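HD domain protein (PDB 4LRL) probably hydrolyses deoxyribonucleoside triphosphates, dGTP among them, through a metal-binding HD domain whose activity is regulated by nucleotides bound at allosteric sites. Local coordinates at residues 155-158 against 159-163; 165-168 against 169-173; 212-215 against 216-220; 368-371 against 372-375; 464-467 against 468-472. One frame throughout, in Å; residues are numbered along the deposited sequence.

Contact 1: residues 155-158 against 159-163; sequences AITV and QIITS
Ala155 meets Gln159 one turn further along helix 153-162: the carbonyl O of Ala155 takes the Gln159 N-H at 3.0 Å, and the glutamine CG packs against that same oxygen. The amide end of Gln159 runs on extended beyond CG, which suits a long polar side chain at a partly exposed position. Ile156 is buried. Its CG2 branch touches CD1 of Ile160 at 3.7 Å, the two side chains crossing at a slant, and the Ile160 N to Ile156 O bond (2.8 Å) ties the two residues together. This pair packs on helix 314-318, where Ile156 reaches Tyr317 and Ile160 reaches Leu314 and Leu318. Thr157 divides its roles. With OG1 beside the backbone N (chi1 -64°) and CG2 anti to it, the methyl lies alongside Ile161, CG2 to CD1 3.9 Å and pointing the same way, while OG1 is bonded to the carbonyl O of His153. The side chain stands about 6 Å from those of His134 and Asp135, both nickel ligands. Val158 closes the segment. Its carbonyl O receives two donors from Thr162, the backbone N at 2.9 Å and the hydroxyl OG1 at 2.7 Å, the latter from above the carbonyl plane (41° out of it). A threonine hydroxyl thus folds back onto the last turn, just before Ser163 leaves the helix. The hydroxyls of Thr157 and Thr162 both bond to backbone carbonyls of the preceding turn, which probably lets this side of the helix pack near the metal site without leaving them unpaired.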
loop_
_atom_site.group_PDB
_atom_site.type_symbol
_atom_site.label_atom_id
_atom_site.label_comp_id
_atom_site.label_asym_id
_atom_site.label_seq_id
_atom_site.Cartn_x
_atom_site.Cartn_y
_atom_site.Cartn_z
ATOM N N ALA C 155 -22.614 27.257 -14.361
ATOM C CA ALA C 155 -23.309 27.905 -15.474
ATOM C C ALA C 155 -22.742 27.448 -16.824
ATOM O O ALA C 155 -23.495 27.138 -17.741
ATOM C CB ALA C 155 -23.258 29.433 -15.349
ATOM N N ILE C 156 -21.418 27.386 -16.925
ATOM C CA ILE C 156 -20.752 26.989 -18.164
ATOM C C ILE C 156 -20.962 25.514 -18.501
ATOM O O ILE C 156 -21.171 25.167 -19.665
ATOM C CB ILE C 156 -19.263 27.365 -18.144
ATOM C CG1 ILE C 156 -19.133 28.891 -18.192
ATOM C CG2 ILE C 156 -18.525 26.729 -19.317
ATOM C CD1 ILE C 156 -17.888 29.424 -17.531
ATOM N N THR C 157 -20.919 24.659 -17.482
ATOM C CA THR C 157 -21.257 23.253 -17.637
ATOM C C THR C 157 -22.632 23.099 -18.285
ATOM O O THR C 157 -22.771 22.373 -19.270
ATOM C CB THR C 157 -21.232 22.508 -16.285
ATOM O OG1 THR C 157 -19.904 22.530 -15.765
ATOM C CG2 THR C 157 -21.657 21.058 -16.451
ATOM N N VAL C 158 -23.630 23.794 -17.733
ATOM C CA VAL C 158 -24.995 23.738 -18.244
ATOM C C VAL C 158 -25.029 24.242 -19.681
ATOM O O VAL C 158 -25.688 23.646 -20.535
ATOM C CB VAL C 158 -25.983 24.540 -17.344
ATOM C CG1 VAL C 158 -27.357 24.699 -18.016
ATOM C CG2 VAL C 158 -26.113 23.872 -15.981
ATOM N N GLN C 159 -24.308 25.331 -19.939
ATOM C CA GLN C 159 -24.146 25.862 -21.292
ATOM C C GLN C 159 -23.617 24.811 -22.269
ATOM O O GLN C 159 -24.161 24.652 -23.355
ATOM C CB GLN C 159 -23.192 27.058 -21.296
ATOM C CG GLN C 159 -23.801 28.381 -20.892
ATOM C CD GLN C 159 -22.812 29.527 -21.029
ATOM O OE1 GLN C 159 -22.037 29.591 -21.988
ATOM N NE2 GLN C 159 -22.833 30.443 -20.066
ATOM N N ILE C 160 -22.558 24.104 -21.877
ATOM C CA ILE C 160 -21.916 23.120 -22.752
ATOM C C ILE C 160 -22.877 21.974 -23.075
ATOM O O ILE C 160 -22.885 21.425 -24.185
ATOM C CB ILE C 160 -20.621 22.572 -22.111
ATOM C CG1 ILE C 160 -19.561 23.679 -22.036
ATOM C CG2 ILE C 160 -20.093 21.351 -22.883
ATOM C CD1 ILE C 160 -18.499 23.432 -21.001
ATOM N N ILE C 161 -23.695 21.635 -22.092
ATOM C CA ILE C 161 -24.649 20.560 -22.230
ATOM C C ILE C 161 -25.817 20.987 -23.104
ATOM O O ILE C 161 -26.297 20.203 -23.917
ATOM C CB ILE C 161 -25.149 20.085 -20.849
ATOM C CG1 ILE C 161 -24.029 19.347 -20.112
ATOM C CG2 ILE C 161 -26.399 19.203 -20.990
ATOM C CD1 ILE C 161 -24.299 19.117 -18.640
ATOM N N THR C 162 -26.250 22.235 -22.947
ATOM C CA THR C 162 -27.467 22.716 -23.602
ATOM C C THR C 162 -27.233 23.553 -24.874
ATOM O O THR C 162 -28.191 23.943 -25.537
ATOM C CB THR C 162 -28.369 23.488 -22.605
ATOM O OG1 THR C 162 -27.668 24.631 -22.111
ATOM C CG2 THR C 162 -28.761 22.598 -21.420
ATOM N N SER C 163 -25.971 23.808 -25.225
ATOM C CA SER C 163 -25.643 24.625 -26.409
ATOM C C SER C 163 -25.320 23.772 -27.635
ATOM O O SER C 163 -24.412 22.938 -27.596
ATOM C CB SER C 163 -24.485 25.598 -26.142
ATOM O OG SER C 163 -24.737 26.412 -25.011
#

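Contact 2: residues 165-168 against 169-173; sequences ETEV and YQILN
Thr166 and Tyr169 make the defining polar contact. The threonine hydroxyl OG1 accepts the Tyr169 N-H at 3.1 Å and nearly straight (158°), with the tyrosine CB close by, and the two side chains cross at about a right angle. The hydroxyl can turn back over the first turn because it sits between the backbone N and the carbonyl carbon (chi1 67°). The same OG1 is also bonded to the carbonyls of Ile160, its strongest partner, and Ser163, which would share its single proton; this joins the helix start to the end of the preceding helix. A carboxylate helps as well: Glu63 takes the backbone N-H groups of Glu167 and Val168. Regular backbone bonds take over further on, with Ile171 N to Glu167 O at 3.2 Å and Leu172 N to Val168 O at 3.1 Å; the bond from Gln170 N to Thr166 O is weak. Gln170 has CG beside its backbone N (chi1 -65°), 3.4 Å from Thr166 O; the chain then bends at chi2, and NE2 bonds to the carbonyl of Pro164.

Apolar packing occupies another side. Val168 and Leu172 lie side by side, CG1 to CD1 3.8 Å, and both rest on Leu58 of helix 53-60, branched apolar side chains that suit this buried position. Tyr169 leads its ring away from the first segment, with the CB of Asn173 over one face, offset toward the rim, and reaches Pro180. The whole is a threonine N-cap, the classical start of an alpha helix, here opening helix 167-175 of the HD domain.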
loop_
_atom_site.group_PDB
_atom_site.type_symbol
_atom_site.label_atom_id
_atom_site.label_comp_id
_atom_site.label_asym_id
_atom_site.label_seq_id
_atom_site.Cartn_x
_atom_site.Cartn_y
_atom_site.Cartn_z
ATOM N N GLU C 165 -23.812 24.351 -30.331
ATOM C CA GLU C 165 -22.472 24.505 -30.890
ATOM C C GLU C 165 -21.458 23.458 -30.410
ATOM O O GLU C 165 -20.388 23.324 -31.007
ATOM C CB GLU C 165 -21.935 25.907 -30.607
ATOM C CG GLU C 165 -21.693 26.197 -29.137
ATOM C CD GLU C 165 -21.616 27.671 -28.854
ATOM O OE1 GLU C 165 -20.488 28.209 -28.861
ATOM O OE2 GLU C 165 -22.679 28.297 -28.648
ATOM N N THR C 166 -21.778 22.735 -29.332
ATOM C CA THR C 166 -20.863 21.720 -28.794
ATOM C C THR C 166 -21.089 20.308 -29.336
ATOM O O THR C 166 -22.192 19.934 -29.729
ATOM C CB THR C 166 -20.848 21.676 -27.240
ATOM O OG1 THR C 166 -22.117 21.226 -26.736
ATOM C CG2 THR C 166 -20.477 23.050 -26.653
ATOM N N GLU C 167 -20.005 19.542 -29.345
ATOM C CA GLU C 167 -20.012 18.116 -29.635
ATOM C C GLU C 167 -20.827 17.357 -28.583
ATOM O O GLU C 167 -21.539 16.404 -28.921
ATOM C CB GLU C 167 -18.566 17.617 -29.647
ATOM C CG GLU C 167 -18.299 16.339 -30.420
ATOM C CD GLU C 167 -16.827 16.210 -30.806
ATOM O OE1 GLU C 167 -16.244 17.195 -31.327
ATOM O OE2 GLU C 167 -16.254 15.119 -30.594
ATOM N N VAL C 168 -20.735 17.794 -27.323
ATOM C CA VAL C 168 -21.429 17.150 -26.198
ATOM C C VAL C 168 -22.947 17.212 -26.335
ATOM O O VAL C 168 -23.642 16.220 -26.085
ATOM C CB VAL C 168 -20.987 17.735 -24.828
ATOM C CG1 VAL C 168 -22.012 17.439 -23.734
ATOM C CG2 VAL C 168 -19.617 17.195 -24.436
ATOM N N TYR C 169 -23.449 18.377 -26.745
ATOM C CA TYR C 169 -24.871 18.549 -27.013
ATOM C C TYR C 169 -25.334 17.593 -28.106
ATOM O O TYR C 169 -26.335 16.890 -27.936
ATOM C CB TYR C 169 -25.177 19.991 -27.440
ATOM C CG TYR C 169 -26.620 20.211 -27.855
ATOM C CD1 TYR C 169 -27.578 20.619 -26.926
ATOM C CD2 TYR C 169 -27.027 20.002 -29.176
ATOM C CE1 TYR C 169 -28.903 20.817 -27.295
ATOM C CE2 TYR C 169 -28.356 20.203 -29.563
ATOM C CZ TYR C 169 -29.287 20.607 -28.615
ATOM O OH TYR C 169 -30.600 20.803 -28.981
ATOM N N GLN C 170 -24.605 17.584 -29.226
ATOM C CA GLN C 170 -24.996 16.807 -30.404
ATOM C C GLN C 170 -25.081 15.310 -30.123
ATOM O O GLN C 170 -25.777 14.581 -30.824
ATOM C CB GLN C 170 -24.055 17.083 -31.578
ATOM C CG GLN C 170 -24.108 18.515 -32.116
ATOM C CD GLN C 170 -25.480 18.903 -32.657
ATOM O OE1 GLN C 170 -26.306 18.043 -32.973
ATOM N NE2 GLN C 170 -25.725 20.208 -32.774
ATOM N N ILE C 171 -24.366 14.871 -29.090
ATOM C CA ILE C 171 -24.419 13.493 -28.618
ATOM C C ILE C 171 -25.661 13.280 -27.740
ATOM O O ILE C 171 -26.425 12.331 -27.933
ATOM C CB ILE C 171 -23.123 13.130 -27.852
ATOM C CG1 ILE C 171 -21.938 13.086 -28.831
ATOM C CG2 ILE C 171 -23.272 11.796 -27.096
ATOM C CD1 ILE C 171 -20.575 13.301 -28.183
ATOM N N LEU C 172 -25.853 14.182 -26.787
ATOM C CA LEU C 172 -26.951 14.093 -25.847
ATOM C C LEU C 172 -28.316 14.275 -26.515
ATOM O O LEU C 172 -29.256 13.543 -26.223
ATOM C CB LEU C 172 -26.753 15.103 -24.711
ATOM C CG LEU C 172 -25.535 14.905 -23.793
ATOM C CD1 LEU C 172 -25.438 16.063 -22.813
ATOM C CD2 LEU C 172 -25.550 13.564 -23.044
ATOM N N ASN C 173 -28.409 15.249 -27.413
ATOM C CA ASN C 173 -29.644 15.528 -28.146
ATOM C C ASN C 173 -29.975 14.403 -29.133
ATOM O O ASN C 173 -31.131 14.183 -29.468
ATOM C CB ASN C 173 -29.527 16.879 -28.853
ATOM C CG ASN C 173 -30.735 17.213 -29.698
ATOM O OD1 ASN C 173 -31.796 17.581 -29.187
ATOM N ND2 ASN C 173 -30.572 17.108 -31.005
#

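Contact 3: residues 212-215 against 216-220; sequences LLRD and AYFTG
Arg214 and Phe218 pack one turn apart near the C-terminal end of helix 206-219, the HD-domain helix that also supplies the nickel ligand Asp207. This is the tight side. The aliphatic CG of Arg214 lies 3.7 Å from Phe218 CE1, the two side chains running alongside each other, and the ring presents its edge to the Arg214 carbonyl, with O 3.1 Å from CD1. Arginine suits the place because its chain offers methylene surface to the ring while the guanidinium goes on to salt bridges with Asp42 and Asp210. Buried Asp215 is likewise occupied, its carboxylate held by Tyr267 and His85. Small Ala216 lets Met262 of helix 249-267 come close.

The other side is looser within the helix. Leu212 and Leu213 turn away from residues 216-220, sharing little with them beyond backbone bonds such as Tyr217 N to Leu213 O (2.8 Å), and Leu212 instead packs on Tyr255 and Tyr267. Tyr217, only partly exposed, has its ring stacked on Tyr217 of the second subunit, and Phe218 meets its counterpart there too, which makes this helix end part of a subunit interface. Gly220, with positive phi, then breaks the helix. Thr219, just before it, grips Asp215 O from opposite faces of the carbonyl plane with its N (3.0 Å) and OG1 (2.8 Å).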
loop_
_atom_site.group_PDB
_atom_site.type_symbol
_atom_site.label_atom_id
_atom_site.label_comp_id
_atom_site.label_asym_id
_atom_site.label_seq_id
_atom_site.Cartn_x
_atom_site.Cartn_y
_atom_site.Cartn_z
ATOM N N LEU C 212 -11.290 12.705 -3.387
ATOM C CA LEU C 212 -10.596 12.391 -2.132
ATOM C C LEU C 212 -9.573 11.269 -2.331
ATOM O O LEU C 212 -8.419 11.403 -1.933
ATOM C CB LEU C 212 -11.566 12.088 -0.992
ATOM C CG LEU C 212 -12.391 13.308 -0.526
ATOM C CD1 LEU C 212 -13.535 12.876 0.407
ATOM C CD2 LEU C 212 -11.552 14.438 0.119
ATOM N N LEU C 213 -9.994 10.191 -2.991
ATOM C CA LEU C 213 -9.115 9.070 -3.239
ATOM C C LEU C 213 -8.013 9.418 -4.233
ATOM O O LEU C 213 -6.848 9.079 -4.010
ATOM C CB LEU C 213 -9.915 7.876 -3.748
ATOM C CG LEU C 213 -10.846 7.165 -2.757
ATOM C CD1 LEU C 213 -11.816 6.237 -3.511
ATOM C CD2 LEU C 213 -10.020 6.380 -1.712
ATOM N N ARG C 214 -8.397 10.077 -5.329
ATOM C CA ARG C 214 -7.480 10.410 -6.414
ATOM C C ARG C 214 -6.481 11.494 -5.985
ATOM O O ARG C 214 -5.285 11.397 -6.276
ATOM C CB ARG C 214 -8.263 10.867 -7.657
ATOM C CG ARG C 214 -7.386 11.173 -8.898
ATOM C CD ARG C 214 -8.249 11.384 -10.176
ATOM N NE ARG C 214 -9.280 10.348 -10.297
ATOM C CZ ARG C 214 -9.090 9.179 -10.899
ATOM N NH1 ARG C 214 -10.074 8.301 -10.936
ATOM N NH2 ARG C 214 -7.923 8.887 -11.472
ATOM N N ASP C 215 -6.978 12.526 -5.308
ATOM C CA ASP C 215 -6.091 13.554 -4.781
ATOM C C ASP C 215 -5.092 12.966 -3.773
ATOM O O ASP C 215 -3.922 13.330 -3.790
ATOM C CB ASP C 215 -6.880 14.706 -4.179
ATOM C CG ASP C 215 -7.710 15.446 -5.216
ATOM O OD1 ASP C 215 -7.511 15.226 -6.437
ATOM O OD2 ASP C 215 -8.575 16.245 -4.809
ATOM N N ALA C 216 -5.558 12.045 -2.929
ATOM C CA ALA C 216 -4.678 11.349 -1.998
ATOM C C ALA C 216 -3.663 10.496 -2.740
ATOM O O ALA C 216 -2.480 10.485 -2.375
ATOM C CB ALA C 216 -5.478 10.490 -1.020
ATOM N N TYR C 217 -4.131 9.797 -3.780
ATOM C CA TYR C 217 -3.288 8.888 -4.534
ATOM C C TYR C 217 -2.112 9.632 -5.160
ATOM O O TYR C 217 -0.974 9.161 -5.095
ATOM C CB TYR C 217 -4.089 8.127 -5.607
ATOM C CG TYR C 217 -3.279 7.052 -6.323
ATOM C CD1 TYR C 217 -3.232 5.744 -5.837
ATOM C CD2 TYR C 217 -2.542 7.352 -7.474
ATOM C CE1 TYR C 217 -2.469 4.750 -6.485
ATOM C CE2 TYR C 217 -1.786 6.383 -8.127
ATOM C CZ TYR C 217 -1.747 5.081 -7.625
ATOM O OH TYR C 217 -0.995 4.123 -8.270
ATOM N N PHE C 218 -2.384 10.797 -5.747
ATOM C CA PHE C 218 -1.342 11.572 -6.450
ATOM C C PHE C 218 -0.475 12.466 -5.554
ATOM O O PHE C 218 0.718 12.619 -5.812
ATOM C CB PHE C 218 -1.937 12.367 -7.618
ATOM C CG PHE C 218 -2.328 11.502 -8.784
ATOM C CD1 PHE C 218 -3.609 10.974 -8.881
ATOM C CD2 PHE C 218 -1.409 11.193 -9.775
ATOM C CE1 PHE C 218 -3.973 10.166 -9.943
ATOM C CE2 PHE C 218 -1.777 10.377 -10.852
ATOM C CZ PHE C 218 -3.061 9.862 -10.925
ATOM N N THR C 219 -1.053 13.047 -4.510
ATOM C CA THR C 219 -0.238 13.819 -3.573
ATOM C C THR C 219 0.696 12.912 -2.772
ATOM O O THR C 219 1.772 13.340 -2.366
ATOM C CB THR C 219 -1.085 14.661 -2.599
ATOM O OG1 THR C 219 -1.944 13.798 -1.853
ATOM C CG2 THR C 219 -1.913 15.701 -3.344
ATOM N N GLY C 220 0.286 11.660 -2.562
ATOM C CA GLY C 220 1.068 10.702 -1.773
ATOM C C GLY C 220 0.737 10.690 -0.287
ATOM O O GLY C 220 1.474 10.114 0.504
#

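Contact 4: residues 368-371 against 372-375; sequences IAYL and RELI
The Tyr370 ring has Leu374 over one face: CG stands 4.1 Å above the plane, displaced toward the rim, and CD1 touches the ring at CE1 (3.7 Å). Glu373 meets the same ring obliquely, its OE1 3.9 Å from CD2 and its carboxylate nearly perpendicular to the ring (85°). The second flat group, the Arg372 guanidinium, carries Ile368 CG2 over one face, 3.8 Å from NH1. Ile368 and Arg372 run side by side, and the arginine chain, extended from CG to NE, lays the guanidinium alongside the isoleucine; NE is bonded to Thr386 OG1.

With CG anti to the backbone N (chi1 177°), the tyrosine ring comes to lie against Leu374, and its hydroxyl goes on to the carboxylate of Glu466. Leu371 joins the cluster with CD2 4.2 Å from Leu374 CD1, next to Phe467 and Tyr470. Regular bonds, among them Arg372 N to Ile368 O (2.8 Å), hold helix 361-377 beneath. Tyr370 and Arg372 thus give carbon or a flat face to helix neighbours while their polar ends bond to Glu466 and Thr386, and leucines and isoleucines fill the buried side.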
loop_
_atom_site.group_PDB
_atom_site.type_symbol
_atom_site.label_atom_id
_atom_site.label_comp_id
_atom_site.label_asym_id
_atom_site.label_seq_id
_atom_site.Cartn_x
_atom_site.Cartn_y
_atom_site.Cartn_z
ATOM N N ILE C 368 -2.134 45.062 10.158
ATOM C CA ILE C 368 -1.908 44.618 8.786
ATOM C C ILE C 368 -1.636 45.829 7.888
ATOM O O ILE C 368 -0.734 45.797 7.061
ATOM C CB ILE C 368 -3.092 43.746 8.265
ATOM C CG1 ILE C 368 -2.996 42.332 8.842
ATOM C CG2 ILE C 368 -3.123 43.669 6.729
ATOM C CD1 ILE C 368 -4.291 41.544 8.788
ATOM N N ALA C 369 -2.396 46.903 8.079
ATOM C CA ALA C 369 -2.186 48.125 7.306
ATOM C C ALA C 369 -0.763 48.674 7.490
ATOM O O ALA C 369 -0.125 49.089 6.521
ATOM C CB ALA C 369 -3.233 49.166 7.652
ATOM N N TYR C 370 -0.275 48.631 8.734
ATOM C CA TYR C 370 1.073 49.059 9.076
ATOM C C TYR C 370 2.130 48.178 8.390
ATOM O O TYR C 370 3.047 48.695 7.760
ATOM C CB TYR C 370 1.254 49.108 10.605
ATOM C CG TYR C 370 2.655 49.468 11.054
ATOM C CD1 TYR C 370 3.471 48.522 11.659
ATOM C CD2 TYR C 370 3.173 50.746 10.844
ATOM C CE1 TYR C 370 4.769 48.838 12.058
ATOM C CE2 TYR C 370 4.463 51.073 11.239
ATOM C CZ TYR C 370 5.252 50.114 11.848
ATOM O OH TYR C 370 6.527 50.430 12.238
ATOM N N LEU C 371 1.975 46.858 8.483
ATOM C CA LEU C 371 2.852 45.913 7.767
ATOM C C LEU C 371 2.831 46.129 6.262
ATOM O O LEU C 371 3.867 45.991 5.597
ATOM C CB LEU C 371 2.486 44.458 8.078
ATOM C CG LEU C 371 2.489 44.048 9.550
ATOM C CD1 LEU C 371 2.236 42.568 9.666
ATOM C CD2 LEU C 371 3.798 44.422 10.234
ATOM N N ARG C 372 1.658 46.467 5.728
ATOM C CA ARG C 372 1.547 46.838 4.316
ATOM C C ARG C 372 2.321 48.110 3.973
ATOM O O ARG C 372 2.931 48.181 2.908
ATOM C CB ARG C 372 0.087 46.967 3.894
ATOM C CG ARG C 372 -0.518 45.622 3.545
ATOM C CD ARG C 372 -2.012 45.713 3.401
ATOM N NE ARG C 372 -2.516 44.551 2.689
ATOM C CZ ARG C 372 -3.781 44.149 2.708
ATOM N NH1 ARG C 372 -4.683 44.817 3.424
ATOM N NH2 ARG C 372 -4.136 43.073 2.011
ATOM N N GLU C 373 2.304 49.102 4.871
ATOM C CA GLU C 373 3.150 50.278 4.712
ATOM C C GLU C 373 4.625 49.880 4.641
ATOM O O GLU C 373 5.333 50.287 3.729
ATOM C CB GLU C 373 2.940 51.292 5.836
ATOM C CG GLU C 373 3.795 52.541 5.640
ATOM C CD GLU C 373 3.763 53.519 6.802
ATOM O OE1 GLU C 373 3.175 53.217 7.862
ATOM O OE2 GLU C 373 4.336 54.618 6.640
ATOM N N LEU C 374 5.075 49.066 5.593
ATOM C CA LEU C 374 6.472 48.652 5.641
ATOM C C LEU C 374 6.896 47.923 4.376
ATOM O O LEU C 374 7.982 48.165 3.850
ATOM C CB LEU C 374 6.737 47.763 6.860
ATOM C CG LEU C 374 6.485 48.355 8.250
ATOM C CD1 LEU C 374 6.744 47.286 9.305
ATOM C CD2 LEU C 374 7.342 49.623 8.495
ATOM N N ILE C 375 6.030 47.033 3.899
ATOM C CA ILE C 375 6.283 46.224 2.710
ATOM C C ILE C 375 6.421 47.144 1.498
ATOM O O ILE C 375 7.303 46.944 0.662
ATOM C CB ILE C 375 5.150 45.160 2.535
ATOM C CG1 ILE C 375 5.352 44.010 3.534
ATOM C CG2 ILE C 375 5.039 44.654 1.095
ATOM C CD1 ILE C 375 4.076 43.227 3.870
#

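Contact 5: residues 464-467 against 468-472; sequences YREF and SSYIH
Tyr464 and Ser468 show how the end of helix 461-468 satisfies its polar atoms. The carbonyl O of Tyr464 accepts both the backbone N (2.9 Å) and the hydroxyl OG (2.6 Å) of Ser468, and the two donors arrive from opposite faces of the carbonyl plane. Ser469 repeats the idea with different acceptors: its N-H goes to Arg465 O at 3.1 Å, while its OG, placed between the backbone N and the carbonyl carbon (chi1 62°), reaches Glu466 O at 2.5 Å. Small hydroxyl side chains suit a helix end, where they can bond to main-chain carbonyls of the last turn. Phe467 O is taken by Tyr470 N at 3.0 Å, a donor standing well above the carbonyl plane (48° out of it), as the chain tightens into a type I turn from Ser468 to Ile471.

The side chains of Glu466 and Tyr470 are joined by a water, which donates to Glu466 OE2 (2.5 Å) and lies 2.6 Å from Tyr470 OH. That carboxylate oxygen is also bonded to the Tyr370 hydroxyl, so OE2 has two partners, which probably eases its negative charge, and it lies in the plane of the Tyr470 ring, at its edge. Lys479 makes a cation-pi contact with that ring.

Apolar atoms fill the inner side. Phe467 CE2 touches Ile471 CG1 at 3.9 Å, and the Phe467 ring meets Phe444 edge-to-face. Phe467 packs on Ile375, and Tyr470, in the turn, on Thr367 and Leu371, so helix end and turn both lie on helix 361-377. The turn delivers the chain into strand 471-472, which pairs antiparallel with strand 475-476.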
loop_
_atom_site.group_PDB
_atom_site.type_symbol
_atom_site.label_atom_id
_atom_site.label_comp_id
_atom_site.label_asym_id
_atom_site.label_seq_id
_atom_site.Cartn_x
_atom_site.Cartn_y
_atom_site.Cartn_z
ATOM N N TYR C 464 13.080 45.712 7.727
ATOM C CA TYR C 464 13.023 44.243 7.760
ATOM C C TYR C 464 12.950 43.711 9.195
ATOM O O TYR C 464 12.182 42.787 9.476
ATOM C CB TYR C 464 14.209 43.619 7.010
ATOM C CG TYR C 464 14.198 43.838 5.507
ATOM C CD1 TYR C 464 13.141 43.378 4.720
ATOM C CD2 TYR C 464 15.255 44.494 4.871
ATOM C CE1 TYR C 464 13.125 43.576 3.348
ATOM C CE2 TYR C 464 15.252 44.691 3.492
ATOM C CZ TYR C 464 14.183 44.230 2.742
ATOM O OH TYR C 464 14.170 44.417 1.381
ATOM N N ARG C 465 13.743 44.307 10.090
ATOM C CA ARG C 465 13.707 43.927 11.497
ATOM C C ARG C 465 12.384 44.342 12.150
ATOM O O ARG C 465 11.802 43.567 12.908
ATOM C CB ARG C 465 14.920 44.476 12.257
ATOM C CG ARG C 465 16.231 43.766 11.906
ATOM C CD ARG C 465 17.379 44.200 12.808
ATOM N NE ARG C 465 17.645 45.634 12.724
ATOM C CZ ARG C 465 18.524 46.186 11.893
ATOM N NH1 ARG C 465 19.228 45.426 11.064
ATOM N NH2 ARG C 465 18.699 47.503 11.888
ATOM N N GLU C 466 11.900 45.537 11.833
ATOM C CA GLU C 466 10.622 46.012 12.351
ATOM C C GLU C 466 9.502 45.067 11.918
ATOM O O GLU C 466 8.748 44.569 12.751
ATOM C CB GLU C 466 10.350 47.452 11.900
ATOM C CG GLU C 466 8.966 48.000 12.273
ATOM C CD GLU C 466 8.782 48.274 13.760
ATOM O OE1 GLU C 466 9.649 47.891 14.574
ATOM O OE2 GLU C 466 7.752 48.875 14.117
ATOM N N PHE C 467 9.432 44.797 10.618
ATOM C CA PHE C 467 8.481 43.835 10.080
ATOM C C PHE C 467 8.555 42.464 10.770
ATOM O O PHE C 467 7.518 41.918 11.179
ATOM C CB PHE C 467 8.661 43.673 8.567
ATOM C CG PHE C 467 7.686 42.712 7.957
ATOM C CD1 PHE C 467 6.503 43.174 7.386
ATOM C CD2 PHE C 467 7.933 41.337 7.983
ATOM C CE1 PHE C 467 5.586 42.279 6.835
ATOM C CE2 PHE C 467 7.028 40.437 7.430
ATOM C CZ PHE C 467 5.852 40.904 6.855
ATOM N N SER C 468 9.771 41.927 10.902
ATOM C CA SER C 468 10.005 40.600 11.487
ATOM C C SER C 468 9.461 40.458 12.899
ATOM O O SER C 468 8.994 39.386 13.276
ATOM C CB SER C 468 11.503 40.262 11.498
ATOM O OG SER C 468 12.046 40.277 10.190
ATOM N N SER C 469 9.528 41.541 13.676
ATOM C CA SER C 469 9.077 41.533 15.072
ATOM C C SER C 469 7.561 41.311 15.215
ATOM O O SER C 469 7.075 41.044 16.319
ATOM C CB SER C 469 9.508 42.817 15.784
ATOM O OG SER C 469 8.913 43.955 15.182
ATOM N N TYR C 470 6.835 41.401 14.099
ATOM C CA TYR C 470 5.392 41.148 14.068
ATOM C C TYR C 470 5.014 39.710 13.671
ATOM O O TYR C 470 3.834 39.342 13.730
ATOM C CB TYR C 470 4.694 42.141 13.136
ATOM C CG TYR C 470 4.570 43.528 13.730
ATOM C CD1 TYR C 470 5.542 44.503 13.490
ATOM C CD2 TYR C 470 3.493 43.856 14.553
ATOM C CE1 TYR C 470 5.435 45.774 14.048
ATOM C CE2 TYR C 470 3.373 45.121 15.113
ATOM C CZ TYR C 470 4.345 46.075 14.855
ATOM O OH TYR C 470 4.226 47.325 15.413
ATOM N N ILE C 471 6.009 38.912 13.270
ATOM C CA ILE C 471 5.777 37.531 12.839
ATOM C C ILE C 471 6.445 36.565 13.804
ATOM O O ILE C 471 7.673 36.504 13.883
ATOM C CB ILE C 471 6.304 37.249 11.404
ATOM C CG1 ILE C 471 5.795 38.292 10.398
ATOM C CG2 ILE C 471 5.959 35.813 10.972
ATOM C CD1 ILE C 471 4.279 38.421 10.318
ATOM N N HIS C 472 5.623 35.799 14.516
ATOM C CA HIS C 472 6.096 34.958 15.599
ATOM C C HIS C 472 5.292 33.656 15.666
ATOM O O HIS C 472 4.058 33.679 15.743
ATOM C CB HIS C 472 5.998 35.736 16.918
ATOM C CG HIS C 472 6.721 35.098 18.062
ATOM N ND1 HIS C 472 8.097 35.051 18.140
ATOM C CD2 HIS C 472 6.258 34.498 19.185
ATOM C CE1 HIS C 472 8.452 34.435 19.254
ATOM N NE2 HIS C 472 7.356 34.091 19.908
HETATM O O HOH W 1 6.676 47.960 16.167
#

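Along the chain the five contacts follow in numerical order. Contacts 1 and 2 lie on consecutive helices, 153-162 and 167-175, with centres about 10 Å apart, and touch where Tyr169 packs against the carbonyls of Ile161 and Ser163; both belong to the HD domain. Contact 3, on helix 206-219, lies about 29 Å from contact 1, centre to centre, on the helix that reaches the second subunit. Contacts 4 and 5, on helix 361-377 and at the end of helix 461-468, are about 11 Å apart by centres and pack together, about 44 to 58 Å from the first two, centre to centre. The set thus spans the metal-binding HD core and a distant C-terminal part near the nucleotide-binding residue Lys354.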